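Local coordinates for nisin biosynthesis protein NisC (Lactococcus lactis subsp. lactis, PDB 2G0D), which catalyses, as the zinc-containing nisin cyclase, closure of the thioether rings of the lantibiotic nisin during its biosynthesis, at residues G87-I92 with L144-L149. Numbering follows the deposited sequence.
Sequences GIALSI and LSYLLL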
# COMPACT_ATOMS: atom_id res chain seq x y z
N GLY A 87 8.72 4.70 -4.85
CA GLY A 87 7.68 4.47 -5.89
C GLY A 87 8.24 4.48 -7.31
O GLY A 87 7.84 3.67 -8.16
N ILE A 88 9.17 5.38 -7.58
CA ILE A 88 9.83 5.42 -8.88
C ILE A 88 10.65 4.16 -9.11
O ILE A 88 10.57 3.53 -10.18
CB ILE A 88 10.73 6.68 -9.04
CG1 ILE A 88 9.90 7.96 -8.87
CG2 ILE A 88 11.43 6.65 -10.40
CD1 ILE A 88 10.73 9.26 -8.74
N ALA A 89 11.44 3.77 -8.09
CA ALA A 89 12.21 2.52 -8.16
C ALA A 89 11.33 1.29 -8.31
O ALA A 89 11.66 0.41 -9.11
CB ALA A 89 13.15 2.38 -6.96
N LEU A 90 10.24 1.19 -7.54
CA LEU A 90 9.32 0.07 -7.71
C LEU A 90 8.81 -0.03 -9.14
O LEU A 90 8.73 -1.16 -9.70
CB LEU A 90 8.10 0.19 -6.76
CG LEU A 90 7.13 -1.02 -6.74
CD1 LEU A 90 7.80 -2.22 -6.11
CD2 LEU A 90 5.86 -0.67 -6.03
N SER A 91 8.49 1.12 -9.76
CA SER A 91 7.89 1.13 -11.09
C SER A 91 8.81 0.56 -12.20
O SER A 91 8.33 0.09 -13.26
CB SER A 91 7.36 2.52 -11.44
OG SER A 91 8.39 3.44 -11.77
N ILE A 92 10.14 0.56 -11.95
CA ILE A 92 11.10 0.04 -12.94
C ILE A 92 11.91 -1.17 -12.45
O ILE A 92 12.78 -1.69 -13.15
CB ILE A 92 12.07 1.15 -13.45
CG1 ILE A 92 13.03 1.59 -12.33
CG2 ILE A 92 11.29 2.35 -14.02
CD1 ILE A 92 14.04 2.66 -12.76
N LEU A 144 10.01 0.39 3.29
CA LEU A 144 10.45 -0.98 3.62
C LEU A 144 9.82 -2.02 2.69
O LEU A 144 10.45 -3.00 2.31
CB LEU A 144 10.16 -1.26 5.10
CG LEU A 144 10.65 -2.57 5.76
CD1 LEU A 144 12.16 -2.80 5.53
CD2 LEU A 144 10.33 -2.57 7.21
N SER A 145 8.58 -1.80 2.29
CA SER A 145 7.88 -2.72 1.37
C SER A 145 8.70 -2.91 0.10
O SER A 145 8.95 -4.05 -0.33
CB SER A 145 6.49 -2.19 1.00
OG SER A 145 5.77 -3.18 0.29
N TYR A 146 9.11 -1.78 -0.50
CA TYR A 146 10.02 -1.77 -1.64
C TYR A 146 11.38 -2.37 -1.29
O TYR A 146 11.87 -3.25 -2.02
CB TYR A 146 10.21 -0.36 -2.23
CG TYR A 146 11.41 -0.31 -3.17
CD1 TYR A 146 11.34 -0.87 -4.45
CD2 TYR A 146 12.61 0.26 -2.77
CE1 TYR A 146 12.45 -0.86 -5.31
CE2 TYR A 146 13.74 0.26 -3.61
CZ TYR A 146 13.66 -0.32 -4.87
OH TYR A 146 14.77 -0.30 -5.71
N LEU A 147 12.00 -1.91 -0.20
CA LEU A 147 13.36 -2.38 0.18
C LEU A 147 13.46 -3.89 0.29
O LEU A 147 14.44 -4.46 -0.17
CB LEU A 147 13.88 -1.70 1.46
CG LEU A 147 14.15 -0.19 1.33
CD1 LEU A 147 14.43 0.43 2.72
CD2 LEU A 147 15.29 0.12 0.36
N LEU A 148 12.41 -4.54 0.84
CA LEU A 148 12.40 -5.99 1.06
C LEU A 148 12.39 -6.86 -0.21
O LEU A 148 12.62 -8.08 -0.14
CB LEU A 148 11.25 -6.39 2.00
CG LEU A 148 11.46 -5.93 3.45
CD1 LEU A 148 10.14 -6.01 4.21
CD2 LEU A 148 12.56 -6.74 4.18
N LEU A 149 12.18 -6.23 -1.36
CA LEU A 149 12.36 -6.88 -2.66
C LEU A 149 13.82 -6.93 -3.12
O LEU A 149 14.12 -7.62 -4.08
CB LEU A 149 11.54 -6.14 -3.73
CG LEU A 149 10.01 -6.21 -3.64
CD1 LEU A 149 9.43 -5.27 -4.69
CD2 LEU A 149 9.50 -7.67 -3.82
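Leu90 and Tyr146 mark the closest approach of the two backbones, with their CA atoms 6.4 Å apart. Both segments are mainly helical and run in roughly the same direction, so helix 85-92 and helix 140-147 lie beside each other. No hydrogen bond joins them. The contact is buried and small. It is made by van der Waals packing, side chain on side chain and ring on helix backbone.

Tyr146 carries most of it. Its CG is anti to the backbone N (chi1 166°), which sends the ring across to 87-92. The phenol end meets Ala89, whose CB bond points toward the partner helix. Ala89 CB is 3.4 Å from Tyr146 OH and 3.5 Å from Tyr146 CZ. Tyr146 CE1 lies 3.7 Å from Leu90 N, which sits obliquely to the ring. Tyr146 OH is hydrogen-bonded to Asn110 OD1 of helix 100-122, which satisfies the hydroxyl in a buried setting. Ala89 also touches Leu106 and Leu109 of that helix.

The Leu90 and Tyr146 side chains run alongside each other, head to tail, with Leu90 CB 4.1 Å from Tyr146 CD1. Leu149 lies just beyond helix 140-147, and Leu90 CD1 reaches Leu149 CD1 at 3.7 Å. This methyl pair extends the apolar contact past the ring. Leu90 also touches Tyr394, and Leu149 touches Gln397, so a C-terminal loop borders this side.

None of these residues is a zinc ligand. The contact joins two short neighbouring helices of the alpha toroid. Each packs against a longer helix that follows it in the chain, 100-122 or 156-168. Such side-by-side inner helices backed by outer ones are characteristic of the two-layered alpha/alpha toroid (alpha/alpha barrel) of LanC-like cyclases.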